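Local coordinates for ABC transporter, substrate binding protein (Polyamine) (Agrobacterium tumefaciens, PDB 4EQ7) that probably captures polyamines in the periplasm and hands them to the membrane components of an ABC transporter for uptake, at residues F99-V104 with I222-S227; K156-D161 with V290-N295; F103-N108 with E215-Q220; G141-A146 with D163-K168. All coordinates share one frame; numbering follows the deposited sequence.

Overall arrangement
Contacts 1 and 3 follow one another along the same two strands, 96-108 and 214-229, with centres about 14 Å apart and Phe103 and Val104 in common. These strands pair antiparallel and join the sheet strands of the two halves, consistent with the strand hinge of type II periplasmic binding proteins. Contact 2 brings loop 156-161 against 290-295, whose strand 290-291 runs parallel beside 214-229; its centre lies about 14 Å from that of contact 1. Contact 4 packs two helices, about 11 Å from contact 2 by centres. Contacts 1, 2 and 3 join segments more than 100 residues apart, while contact 4 is local and falls between the paired segments of contacts 1 and 3.

Contact 1 (F99-V104 with I222-S227); sequences FYYSFV and ITAADS
Phe99 receives the backbone N-H of Asp226 at its carbonyl (Asp226 N to Phe99 O, 3.0 Å), while its ring takes Asp226 CB over one face in a CH-pi contact, 24° off the ring normal. At Tyr100, a non-hydrogen-bonded partner of Ala225, CB meets Ala225 CB at 3.6 Å. Tyr101 pairs with Ala224 through two bonds, Tyr101 N to Ala224 O at 3.1 Å and Ala224 N to Tyr101 O at 3.2 Å. With CG between backbone N and carbonyl carbon (chi1 49°), its ring swings back beneath Ala224 O, centred 3.5 Å above the plane, and Tyr101 OH and Asp226 OD1 share one water, which donates to the carboxylate. Ser102 faces Thr223, OG to CG2 3.4 Å, and OG also bonds Asn221. Phe103 closes the ladder in a hydrogen-bonded pair, Phe103 N to Ile222 O 2.7 Å. The strand axes make 148°, as in a twisted antiparallel pair. Strand 196-200 borders 96-108 on its other edge, with Trp200 against the rings of Tyr101 and Phe103; strands 56-60 and 290-291 border 214-229, and helix 142-149 packs on Ile222.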
loop_
_atom_site.group_PDB
_atom_site.type_symbol
_atom_site.label_atom_id
_atom_site.label_comp_id
_atom_site.label_asym_id
_atom_site.label_seq_id
_atom_site.Cartn_x
_atom_site.Cartn_y
_atom_site.Cartn_z
ATOM N N PHE A 99 0.631 -7.380 2.677
ATOM C CA PHE A 99 -0.699 -7.195 2.111
ATOM C C PHE A 99 -0.518 -6.374 0.828
ATOM O O PHE A 99 0.527 -5.740 0.639
ATOM C CB PHE A 99 -1.612 -6.426 3.109
ATOM C CG PHE A 99 -1.191 -5.011 3.462
ATOM C CD1 PHE A 99 -1.542 -3.933 2.644
ATOM C CD2 PHE A 99 -0.533 -4.742 4.655
ATOM C CE1 PHE A 99 -1.156 -2.631 2.975
ATOM C CE2 PHE A 99 -0.179 -3.429 5.000
ATOM C CZ PHE A 99 -0.486 -2.387 4.150
ATOM N N TYR A 100 -1.536 -6.351 -0.024
ATOM C CA TYR A 100 -1.501 -5.502 -1.198
ATOM C C TYR A 100 -2.828 -4.821 -1.419
ATOM O O TYR A 100 -3.799 -5.052 -0.684
ATOM C CB TYR A 100 -0.910 -6.174 -2.441
ATOM C CG TYR A 100 -1.861 -6.945 -3.320
ATOM C CD1 TYR A 100 -2.294 -6.422 -4.535
ATOM C CD2 TYR A 100 -2.237 -8.251 -3.000
ATOM C CE1 TYR A 100 -3.136 -7.148 -5.377
ATOM C CE2 TYR A 100 -3.083 -8.983 -3.830
ATOM C CZ TYR A 100 -3.524 -8.430 -5.022
ATOM O OH TYR A 100 -4.329 -9.155 -5.862
ATOM N N TYR A 101 -2.869 -3.926 -2.396
ATOM C CA TYR A 101 -4.094 -3.195 -2.643
ATOM C C TYR A 101 -4.009 -2.663 -4.056
ATOM O O TYR A 101 -2.945 -2.738 -4.685
ATOM C CB TYR A 101 -4.185 -2.017 -1.637
ATOM C CG TYR A 101 -2.908 -1.197 -1.557
ATOM C CD1 TYR A 101 -2.671 -0.149 -2.445
ATOM C CD2 TYR A 101 -1.928 -1.488 -0.614
ATOM C CE1 TYR A 101 -1.476 0.570 -2.416
ATOM C CE2 TYR A 101 -0.728 -0.776 -0.575
ATOM C CZ TYR A 101 -0.517 0.263 -1.469
ATOM O OH TYR A 101 0.650 0.985 -1.417
ATOM N N SER A 102 -5.124 -2.125 -4.533
ATOM C CA SER A 102 -5.193 -1.421 -5.790
ATOM C C SER A 102 -5.649 -0.012 -5.516
ATOM O O SER A 102 -6.562 0.177 -4.711
ATOM C CB SER A 102 -6.228 -2.062 -6.717
ATOM O OG SER A 102 -5.682 -3.161 -7.423
ATOM N N PHE A 103 -5.107 0.969 -6.262
ATOM C CA PHE A 103 -5.689 2.314 -6.250
ATOM C C PHE A 103 -6.736 2.248 -7.342
ATOM O O PHE A 103 -6.445 1.788 -8.454
ATOM C CB PHE A 103 -4.677 3.393 -6.594
ATOM C CG PHE A 103 -3.704 3.620 -5.472
ATOM C CD1 PHE A 103 -4.098 4.286 -4.312
ATOM C CD2 PHE A 103 -2.393 3.155 -5.566
ATOM C CE1 PHE A 103 -3.192 4.499 -3.271
ATOM C CE2 PHE A 103 -1.480 3.392 -4.540
ATOM C CZ PHE A 103 -1.884 4.068 -3.402
ATOM N N VAL A 104 -7.961 2.610 -6.999
ATOM C CA VAL A 104 -9.111 2.571 -7.919
ATOM C C VAL A 104 -9.769 3.946 -7.951
ATOM O O VAL A 104 -9.486 4.790 -7.086
ATOM C CB VAL A 104 -10.153 1.486 -7.496
ATOM C CG1 VAL A 104 -9.553 0.083 -7.589
ATOM C CG2 VAL A 104 -10.695 1.748 -6.081
ATOM N N ILE A 222 -4.169 0.451 -10.141
ATOM C CA ILE A 222 -2.731 0.384 -9.852
ATOM C C ILE A 222 -2.459 -0.373 -8.573
ATOM O O ILE A 222 -2.918 0.054 -7.519
ATOM C CB ILE A 222 -2.097 1.802 -9.818
ATOM C CG1 ILE A 222 -2.356 2.568 -11.134
ATOM C CG2 ILE A 222 -0.561 1.754 -9.477
ATOM C CD1 ILE A 222 -2.312 4.103 -10.985
ATOM N N THR A 223 -1.699 -1.475 -8.655
ATOM C CA THR A 223 -1.378 -2.245 -7.455
ATOM C C THR A 223 -0.048 -1.829 -6.874
ATOM O O THR A 223 0.867 -1.466 -7.611
ATOM C CB THR A 223 -1.319 -3.766 -7.732
ATOM O OG1 THR A 223 -0.178 -4.044 -8.544
ATOM C CG2 THR A 223 -2.596 -4.303 -8.356
ATOM N N ALA A 224 0.049 -1.883 -5.542
ATOM C CA ALA A 224 1.282 -1.702 -4.785
ATOM C C ALA A 224 1.073 -2.522 -3.506
ATOM O O ALA A 224 -0.025 -3.060 -3.287
ATOM C CB ALA A 224 1.550 -0.233 -4.484
ATOM N N ALA A 225 2.122 -2.673 -2.691
ATOM C CA ALA A 225 2.034 -3.530 -1.517
ATOM C C ALA A 225 2.940 -3.089 -0.408
ATOM O O ALA A 225 3.863 -2.309 -0.613
ATOM C CB ALA A 225 2.442 -4.953 -1.921
ATOM N N ASP A 226 2.697 -3.644 0.775
ATOM C CA ASP A 226 3.595 -3.542 1.910
ATOM C C ASP A 226 4.272 -4.907 2.006
ATOM O O ASP A 226 3.787 -5.893 1.432
ATOM C CB ASP A 226 2.874 -3.153 3.213
ATOM C CG ASP A 226 2.778 -1.639 3.423
ATOM O OD1 ASP A 226 2.733 -0.904 2.422
ATOM O OD2 ASP A 226 2.683 -1.202 4.591
ATOM N N SER A 227 5.397 -4.943 2.692
ATOM C CA SER A 227 6.213 -6.145 2.845
ATOM C C SER A 227 6.546 -6.385 4.298
ATOM O O SER A 227 6.564 -5.456 5.096
ATOM C CB SER A 227 7.544 -5.947 2.114
ATOM O OG SER A 227 7.345 -5.742 0.726
HETATM O O HOH W 1 2.610 0.446 -0.025
#

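Contact 2 (K156-D161 with V290-N295)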
loop_
_atom_site.group_PDB
_atom_site.type_symbol
_atom_site.label_atom_id
_atom_site.label_comp_id
_atom_site.label_asym_id
_atom_site.label_seq_id
_atom_site.Cartn_x
_atom_site.Cartn_y
_atom_site.Cartn_z
ATOM N N LYS A 156 4.719 1.154 -21.527
ATOM C CA LYS A 156 5.807 2.138 -21.625
ATOM C C LYS A 156 5.844 3.104 -20.424
ATOM O O LYS A 156 6.530 4.126 -20.468
ATOM C CB LYS A 156 5.724 2.908 -22.966
ATOM C CG LYS A 156 5.853 2.013 -24.207
ATOM C CD LYS A 156 7.264 1.423 -24.372
ATOM C CE LYS A 156 7.340 0.330 -25.414
ATOM N NZ LYS A 156 8.693 -0.291 -25.452
ATOM N N LEU A 157 5.138 2.756 -19.333
ATOM C CA LEU A 157 5.070 3.602 -18.148
ATOM C C LEU A 157 6.445 3.864 -17.504
ATOM O O LEU A 157 6.790 5.017 -17.242
ATOM C CB LEU A 157 4.087 2.958 -17.144
ATOM C CG LEU A 157 3.630 3.783 -15.960
ATOM C CD1 LEU A 157 2.968 5.103 -16.406
ATOM C CD2 LEU A 157 2.667 2.975 -15.100
ATOM N N TYR A 158 7.243 2.811 -17.295
ATOM C CA TYR A 158 8.547 2.934 -16.645
ATOM C C TYR A 158 9.722 2.991 -17.606
ATOM O O TYR A 158 9.710 2.239 -18.579
ATOM C CB TYR A 158 8.744 1.817 -15.608
ATOM C CG TYR A 158 7.740 1.888 -14.479
ATOM C CD1 TYR A 158 7.967 2.699 -13.366
ATOM C CD2 TYR A 158 6.573 1.129 -14.512
ATOM C CE1 TYR A 158 7.061 2.732 -12.302
ATOM C CE2 TYR A 158 5.629 1.210 -13.488
ATOM C CZ TYR A 158 5.885 2.002 -12.383
ATOM O OH TYR A 158 4.979 2.035 -11.364
ATOM N N PRO A 159 10.780 3.800 -17.338
ATOM C CA PRO A 159 10.962 4.744 -16.206
ATOM C C PRO A 159 9.966 5.893 -16.291
ATOM O O PRO A 159 9.599 6.329 -17.394
ATOM C CB PRO A 159 12.417 5.211 -16.373
ATOM C CG PRO A 159 12.649 5.119 -17.866
ATOM C CD PRO A 159 11.930 3.859 -18.268
ATOM N N LEU A 160 9.477 6.342 -15.130
ATOM C CA LEU A 160 8.472 7.396 -15.091
ATOM C C LEU A 160 8.989 8.712 -15.631
ATOM O O LEU A 160 10.067 9.147 -15.246
ATOM C CB LEU A 160 7.922 7.598 -13.660
ATOM C CG LEU A 160 7.298 6.369 -12.977
ATOM C CD1 LEU A 160 6.854 6.691 -11.544
ATOM C CD2 LEU A 160 6.127 5.821 -13.771
ATOM N N ASP A 161 8.205 9.348 -16.511
ATOM C CA ASP A 161 8.553 10.660 -17.036
ATOM C C ASP A 161 8.025 11.681 -16.003
ATOM O O ASP A 161 6.862 12.098 -16.063
ATOM C CB ASP A 161 7.951 10.864 -18.453
ATOM C CG ASP A 161 8.326 12.187 -19.112
ATOM O OD1 ASP A 161 8.788 13.105 -18.395
ATOM O OD2 ASP A 161 8.047 12.347 -20.310
ATOM N N VAL A 290 -2.496 -2.343 -13.622
ATOM C CA VAL A 290 -1.130 -1.847 -13.736
ATOM C C VAL A 290 -0.412 -2.178 -12.419
ATOM O O VAL A 290 -0.837 -1.720 -11.352
ATOM C CB VAL A 290 -1.124 -0.322 -14.050
ATOM C CG1 VAL A 290 0.300 0.245 -14.023
ATOM C CG2 VAL A 290 -1.795 -0.037 -15.398
ATOM N N ASN A 291 0.679 -2.941 -12.497
ATOM C CA ASN A 291 1.446 -3.278 -11.311
ATOM C C ASN A 291 2.550 -2.254 -11.106
ATOM O O ASN A 291 3.411 -2.101 -11.977
ATOM C CB ASN A 291 1.980 -4.739 -11.379
ATOM C CG ASN A 291 0.880 -5.773 -11.537
ATOM O OD1 ASN A 291 0.748 -6.445 -12.570
ATOM N ND2 ASN A 291 0.001 -5.853 -10.562
ATOM N N ALA A 292 2.505 -1.494 -9.986
ATOM C CA ALA A 292 3.555 -0.494 -9.751
ATOM C C ALA A 292 4.921 -1.156 -9.610
ATOM O O ALA A 292 5.039 -2.232 -9.016
ATOM C CB ALA A 292 3.232 0.390 -8.546
ATOM N N ASP A 293 5.939 -0.563 -10.245
ATOM C CA ASP A 293 7.271 -1.141 -10.277
ATOM C C ASP A 293 8.075 -0.759 -9.037
ATOM O O ASP A 293 8.602 0.355 -8.952
ATOM C CB ASP A 293 7.981 -0.730 -11.580
ATOM C CG ASP A 293 9.268 -1.467 -11.909
ATOM O OD1 ASP A 293 10.013 -1.806 -10.978
ATOM O OD2 ASP A 293 9.582 -1.592 -13.095
HETATM N N MSE A 294 8.198 -1.725 -8.087
HETATM C CA MSE A 294 8.904 -1.576 -6.805
HETATM C C MSE A 294 10.386 -1.360 -6.990
HETATM O O MSE A 294 10.996 -0.705 -6.146
HETATM C CB MSE A 294 8.668 -2.788 -5.853
HETATM C CG MSE A 294 7.223 -3.068 -5.521
HETATM SE SE MSE A 294 6.287 -1.683 -4.507
HETATM C CE MSE A 294 5.412 -0.745 -5.944
ATOM N N ASN A 295 10.960 -1.907 -8.085
ATOM C CA ASN A 295 12.371 -1.772 -8.433
ATOM C C ASN A 295 12.672 -0.382 -8.937
ATOM O O ASN A 295 13.701 0.174 -8.558
ATOM C CB ASN A 295 12.809 -2.829 -9.463
ATOM C CG ASN A 295 12.781 -4.229 -8.907
ATOM O OD1 ASN A 295 12.174 -5.134 -9.480
ATOM N ND2 ASN A 295 13.378 -4.415 -7.742
#
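Tyr158 lays its ring on Asp293, the N-cap residue of helix 294-312, so this contact joins the loop ahead of helix 162-170 to a helix start. Asp293 CB stands over the ring centre, 3.5 Å from the centroid and only 9° off the normal, a face-on CH-pi contact. Ring and carboxylate planes are turned well away from each other, and the tyrosine and aspartate side chains run antiparallel past each other. The phenol then reaches the backbone: Asp293 N donates to Tyr158 OH at 3.0 Å along a nearly straight line (164°). Tyr158 CG sits beside its own backbone N and anti to the carbonyl carbon (chi1 -63°), which sends the ring across to the helix start. The same hydroxyl is also hydrogen-bonded to Glu144 OE2, so an N-H and a carboxylate together fix the position of the phenol oxygen. Asp293 directs its carboxylate the other way, into the first turn of its helix, where OD1 accepts from Tyr296 N and, weakly, from Asn295 N. The Tyr296 ring also meets that of Tyr158. Val290, on the short strand before the helix, completes the contact at the opposite end of the patch: its CG1, anti to the backbone N, touches Leu157 CD2 at 3.8 Å, the two branched side chains meeting methyl to methyl.

Contact 3 (F103-N108 with E215-Q220); sequences FVIGCN and ETSWAQ. With SO4 (sulfate ion), chain F.
This is an antiparallel beta ladder at the outer part of strands 96-108 and 214-229, away from the chain's centre, with Ile105 opposite Ser217 and Cys107 opposite Glu215 as hydrogen-bonded pairs and Gly106 opposite Thr216 as the non-hydrogen-bonded pair between them. The short strand axes make 155° and come within 4.7 Å. The Ile105-Ser217 pair is closed on both sides, Ile105 N to Ser217 O at 3.1 Å and Ser217 N to Ile105 O at 2.8 Å. The next pair is also doubly bonded, Glu215 N to Cys107 O at 3.0 Å, though Cys107 N to Glu215 O (2.9 Å) is bent, 133° at the hydrogen. Ser217 OG bonds the backbone O of Lys117, and Glu215 forms a salt bridge with Lys117, while Cys107 is disulfide-linked to Cys115; all three side chains stand on the same face as Ile105. On the other face, Val104 does the packing. Its CG1, anti to the carbonyl carbon, lies over the six-membered ring of Trp218, 3.7 Å from the centroid and 17° off the normal, and its CG2 meets Thr216 CG2 at 3.6 Å. The chain of 215-220 turns a corner at Ala219 and Gln220. Between this ladder and the pairing of Phe103 with Ile222, the second strand thereby takes in three extra residues. Thr216 N, turned to the strand's far edge, donates to a sulfate, probably from the crystallisation liquor: Thr216 N to sulfate O1, 3.1 Å.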
loop_
_atom_site.group_PDB
_atom_site.type_symbol
_atom_site.label_atom_id
_atom_site.label_comp_id
_atom_site.label_asym_id
_atom_site.label_seq_id
_atom_site.Cartn_x
_atom_site.Cartn_y
_atom_site.Cartn_z
ATOM N N PHE A 103 -5.107 0.969 -6.262
ATOM C CA PHE A 103 -5.689 2.314 -6.250
ATOM C C PHE A 103 -6.736 2.248 -7.342
ATOM O O PHE A 103 -6.445 1.788 -8.454
ATOM C CB PHE A 103 -4.677 3.393 -6.594
ATOM C CG PHE A 103 -3.704 3.620 -5.472
ATOM C CD1 PHE A 103 -4.098 4.286 -4.312
ATOM C CD2 PHE A 103 -2.393 3.155 -5.566
ATOM C CE1 PHE A 103 -3.192 4.499 -3.271
ATOM C CE2 PHE A 103 -1.480 3.392 -4.540
ATOM C CZ PHE A 103 -1.884 4.068 -3.402
ATOM N N VAL A 104 -7.961 2.610 -6.999
ATOM C CA VAL A 104 -9.111 2.571 -7.919
ATOM C C VAL A 104 -9.769 3.946 -7.951
ATOM O O VAL A 104 -9.486 4.790 -7.086
ATOM C CB VAL A 104 -10.153 1.486 -7.496
ATOM C CG1 VAL A 104 -9.553 0.083 -7.589
ATOM C CG2 VAL A 104 -10.695 1.748 -6.081
ATOM N N ILE A 105 -10.676 4.149 -8.906
ATOM C CA ILE A 105 -11.384 5.420 -9.029
ATOM C C ILE A 105 -12.750 5.280 -8.323
ATOM O O ILE A 105 -13.677 4.663 -8.857
ATOM C CB ILE A 105 -11.493 5.884 -10.499
ATOM C CG1 ILE A 105 -10.098 5.957 -11.162
ATOM C CG2 ILE A 105 -12.183 7.244 -10.555
ATOM C CD1 ILE A 105 -10.021 5.310 -12.476
ATOM N N GLY A 106 -12.809 5.799 -7.111
ATOM C CA GLY A 106 -13.993 5.746 -6.254
ATOM C C GLY A 106 -14.828 6.983 -6.436
ATOM O O GLY A 106 -14.274 8.042 -6.718
ATOM N N CYS A 107 -16.170 6.863 -6.319
ATOM C CA CYS A 107 -17.058 7.999 -6.559
ATOM C C CYS A 107 -18.357 7.956 -5.752
ATOM O O CYS A 107 -19.020 6.929 -5.708
ATOM C CB CYS A 107 -17.356 8.119 -8.050
ATOM S SG CYS A 107 -18.434 9.517 -8.475
ATOM N N ASN A 108 -18.731 9.087 -5.167
ATOM C CA ASN A 108 -19.973 9.242 -4.432
ATOM C C ASN A 108 -21.025 9.568 -5.531
ATOM O O ASN A 108 -21.132 10.712 -5.957
ATOM C CB ASN A 108 -19.818 10.377 -3.401
ATOM C CG ASN A 108 -21.080 10.734 -2.658
ATOM O OD1 ASN A 108 -22.193 10.685 -3.195
ATOM N ND2 ASN A 108 -20.928 11.178 -1.424
ATOM N N GLU A 215 -19.691 4.142 -6.641
ATOM C CA GLU A 215 -19.246 3.434 -7.825
ATOM C C GLU A 215 -17.726 3.337 -7.731
ATOM O O GLU A 215 -17.071 4.225 -7.172
ATOM C CB GLU A 215 -19.624 4.188 -9.101
ATOM C CG GLU A 215 -20.935 3.763 -9.725
ATOM C CD GLU A 215 -21.290 4.496 -11.001
ATOM O OE1 GLU A 215 -20.383 4.740 -11.829
ATOM O OE2 GLU A 215 -22.488 4.804 -11.186
ATOM N N THR A 216 -17.172 2.266 -8.282
ATOM C CA THR A 216 -15.731 2.064 -8.316
ATOM C C THR A 216 -15.373 1.684 -9.724
ATOM O O THR A 216 -15.926 0.722 -10.249
ATOM C CB THR A 216 -15.311 0.960 -7.321
ATOM O OG1 THR A 216 -15.547 1.420 -6.005
ATOM C CG2 THR A 216 -13.849 0.557 -7.459
ATOM N N SER A 217 -14.443 2.401 -10.334
ATOM C CA SER A 217 -13.950 1.966 -11.626
ATOM C C SER A 217 -12.580 1.292 -11.407
ATOM O O SER A 217 -11.688 1.881 -10.781
ATOM C CB SER A 217 -13.818 3.129 -12.604
ATOM O OG SER A 217 -13.170 2.599 -13.750
ATOM N N TRP A 218 -12.405 0.096 -11.963
ATOM C CA TRP A 218 -11.153 -0.655 -11.893
ATOM C C TRP A 218 -10.291 -0.465 -13.147
ATOM O O TRP A 218 -9.257 -1.131 -13.270
ATOM C CB TRP A 218 -11.452 -2.145 -11.665
ATOM C CG TRP A 218 -11.973 -2.451 -10.292
ATOM C CD1 TRP A 218 -13.268 -2.378 -9.863
ATOM C CD2 TRP A 218 -11.201 -2.895 -9.170
ATOM N NE1 TRP A 218 -13.354 -2.779 -8.547
ATOM C CE2 TRP A 218 -12.103 -3.132 -8.107
ATOM C CE3 TRP A 218 -9.834 -3.179 -8.978
ATOM C CZ2 TRP A 218 -11.677 -3.596 -6.854
ATOM C CZ3 TRP A 218 -9.423 -3.667 -7.745
ATOM C CH2 TRP A 218 -10.344 -3.888 -6.709
ATOM N N ALA A 219 -10.696 0.434 -14.085
ATOM C CA ALA A 219 -9.924 0.653 -15.321
ATOM C C ALA A 219 -8.509 1.149 -14.991
ATOM O O ALA A 219 -8.354 2.195 -14.341
ATOM C CB ALA A 219 -10.635 1.648 -16.226
ATOM N N GLN A 220 -7.484 0.358 -15.404
ATOM C CA GLN A 220 -6.057 0.617 -15.165
ATOM C C GLN A 220 -5.748 0.731 -13.656
ATOM O O GLN A 220 -4.892 1.521 -13.265
ATOM C CB GLN A 220 -5.577 1.879 -15.917
ATOM C CG GLN A 220 -5.704 1.805 -17.436
ATOM C CD GLN A 220 -5.225 3.083 -18.065
ATOM O OE1 GLN A 220 -5.655 4.194 -17.714
ATOM N NE2 GLN A 220 -4.328 2.957 -19.014
HETATM S S SO4 F . -19.635 -0.516 -8.483
HETATM O O1 SO4 F . -19.396 0.463 -9.549
HETATM O O2 SO4 F . -20.881 -1.230 -8.762
HETATM O O3 SO4 F . -18.518 -1.467 -8.422
HETATM O O4 SO4 F . -19.759 0.154 -7.184
#

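Contact 4 (G141-A146 with D163-K168)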
loop_
_atom_site.group_PDB
_atom_site.type_symbol
_atom_site.label_atom_id
_atom_site.label_comp_id
_atom_site.label_asym_id
_atom_site.label_seq_id
_atom_site.Cartn_x
_atom_site.Cartn_y
_atom_site.Cartn_z
ATOM N N GLY A 141 1.764 5.275 -7.134
ATOM C CA GLY A 141 0.336 5.493 -7.352
ATOM C C GLY A 141 -0.071 6.726 -8.126
ATOM O O GLY A 141 -0.575 6.625 -9.256
ATOM N N VAL A 142 0.079 7.875 -7.500
ATOM C CA VAL A 142 -0.351 9.162 -8.082
ATOM C C VAL A 142 0.399 9.507 -9.381
ATOM O O VAL A 142 -0.234 9.875 -10.375
ATOM C CB VAL A 142 -0.304 10.300 -7.046
ATOM C CG1 VAL A 142 -0.632 11.653 -7.698
ATOM C CG2 VAL A 142 -1.282 10.018 -5.912
ATOM N N ILE A 143 1.726 9.399 -9.358
ATOM C CA ILE A 143 2.560 9.705 -10.536
ATOM C C ILE A 143 2.182 8.821 -11.718
ATOM O O ILE A 143 2.024 9.324 -12.840
ATOM C CB ILE A 143 4.081 9.718 -10.195
ATOM C CG1 ILE A 143 4.385 10.922 -9.241
ATOM C CG2 ILE A 143 4.942 9.800 -11.491
ATOM C CD1 ILE A 143 5.668 10.854 -8.495
ATOM N N GLU A 144 2.032 7.516 -11.460
ATOM C CA GLU A 144 1.607 6.548 -12.478
ATOM C C GLU A 144 0.220 6.929 -13.002
ATOM O O GLU A 144 0.022 6.958 -14.219
ATOM C CB GLU A 144 1.586 5.118 -11.920
ATOM C CG GLU A 144 2.974 4.536 -11.673
ATOM C CD GLU A 144 3.598 4.752 -10.309
ATOM O OE1 GLU A 144 3.135 5.649 -9.572
ATOM O OE2 GLU A 144 4.634 4.105 -10.028
ATOM N N ALA A 145 -0.725 7.276 -12.088
ATOM C CA ALA A 145 -2.075 7.659 -12.501
ATOM C C ALA A 145 -2.044 8.888 -13.412
ATOM O O ALA A 145 -2.746 8.885 -14.421
ATOM C CB ALA A 145 -2.968 7.914 -11.276
ATOM N N ALA A 146 -1.215 9.913 -13.081
ATOM C CA ALA A 146 -1.092 11.146 -13.884
ATOM C C ALA A 146 -0.577 10.830 -15.291
ATOM O O ALA A 146 -1.126 11.319 -16.296
ATOM C CB ALA A 146 -0.164 12.135 -13.186
ATOM N N ASP A 163 8.704 14.987 -15.329
ATOM C CA ASP A 163 8.245 16.307 -15.803
ATOM C C ASP A 163 6.841 16.218 -16.384
ATOM O O ASP A 163 5.992 17.066 -16.097
ATOM C CB ASP A 163 9.196 16.882 -16.853
ATOM C CG ASP A 163 10.490 17.440 -16.301
ATOM O OD1 ASP A 163 10.605 17.573 -15.051
ATOM O OD2 ASP A 163 11.387 17.742 -17.104
ATOM N N ARG A 164 6.590 15.175 -17.174
ATOM C CA ARG A 164 5.277 14.968 -17.793
ATOM C C ARG A 164 4.192 14.730 -16.721
ATOM O O ARG A 164 3.077 15.260 -16.843
ATOM C CB ARG A 164 5.338 13.782 -18.756
ATOM C CG ARG A 164 4.060 13.550 -19.550
ATOM C CD ARG A 164 4.242 12.432 -20.557
ATOM N NE ARG A 164 2.994 12.169 -21.282
ATOM C CZ ARG A 164 2.915 11.468 -22.406
ATOM N NH1 ARG A 164 4.005 10.943 -22.946
ATOM N NH2 ARG A 164 1.741 11.256 -22.980
ATOM N N ALA A 165 4.523 13.932 -15.684
ATOM C CA ALA A 165 3.577 13.629 -14.608
ATOM C C ALA A 165 3.241 14.873 -13.825
ATOM O O ALA A 165 2.067 15.119 -13.570
ATOM C CB ALA A 165 4.151 12.568 -13.673
ATOM N N PHE A 166 4.256 15.668 -13.436
ATOM C CA PHE A 166 3.981 16.875 -12.651
ATOM C C PHE A 166 3.255 17.952 -13.456
ATOM O O PHE A 166 2.428 18.666 -12.894
ATOM C CB PHE A 166 5.232 17.420 -11.955
ATOM C CG PHE A 166 5.655 16.580 -10.768
ATOM C CD1 PHE A 166 4.936 16.618 -9.574
ATOM C CD2 PHE A 166 6.773 15.753 -10.843
ATOM C CE1 PHE A 166 5.338 15.844 -8.470
ATOM C CE2 PHE A 166 7.168 14.972 -9.744
ATOM C CZ PHE A 166 6.456 15.034 -8.561
ATOM N N LYS A 167 3.510 18.017 -14.778
ATOM C CA LYS A 167 2.779 18.949 -15.650
ATOM C C LYS A 167 1.304 18.557 -15.683
ATOM O O LYS A 167 0.434 19.415 -15.580
ATOM C CB LYS A 167 3.361 18.937 -17.075
ATOM C CG LYS A 167 4.493 19.946 -17.256
ATOM C CD LYS A 167 4.911 20.090 -18.715
ATOM C CE LYS A 167 6.136 20.968 -18.858
ATOM N NZ LYS A 167 6.463 21.245 -20.285
ATOM N N LYS A 168 1.024 17.252 -15.743
ATOM C CA LYS A 168 -0.341 16.728 -15.757
ATOM C C LYS A 168 -1.048 16.991 -14.422
ATOM O O LYS A 168 -2.194 17.462 -14.408
ATOM C CB LYS A 168 -0.361 15.230 -16.115
ATOM C CG LYS A 168 -1.774 14.624 -16.226
ATOM C CD LYS A 168 -2.663 15.324 -17.319
ATOM C CE LYS A 168 -3.882 14.470 -17.644
ATOM N NZ LYS A 168 -4.816 15.197 -18.554
#
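The ring of Phe166 is met obliquely by Ile143 CD1, which touches CZ at 4.3 Å; beyond the pair, Trp311 and Trp308 of helix 294-312 also crowd this ring. The arrangement is a near-perpendicular helix-helix packing, helices 142-149 and 162-170 crossing at 82° with their short axes 8.7 Å apart. Small residues permit the close approach. Ala165 CB sits against Ile143 CG2 at 3.6 Å, and Ala146 CB rests on the backbone oxygen of Ala165 at 3.7 Å. Ile143 thus works with two branches: CG2, anti to the backbone N, covers the alanine, and CD1 runs on to the phenylalanine. Farther along, Lys168 lays the base of its chain over the end of the patch. Its CG lies anti to the backbone N and comes within 3.4 Å of Ala146 O, and the bend at the next bond carries the amine away from segment 141-146, so the contribution here is that of its methylene groups. The Glu144 carboxylate takes no part in the helix packing; its OE2 bonds Tyr158 OH and Trp297 NE1, and its OE1 serves the start of its own helix. Gly141 is the N-cap residue, with backbone angles that favour glycine. Glu144, three residues on, reaches back to its N-H: Gly141 N donates to Glu144 OE1 at 2.8 Å (162°), arriving from above the carboxylate plane.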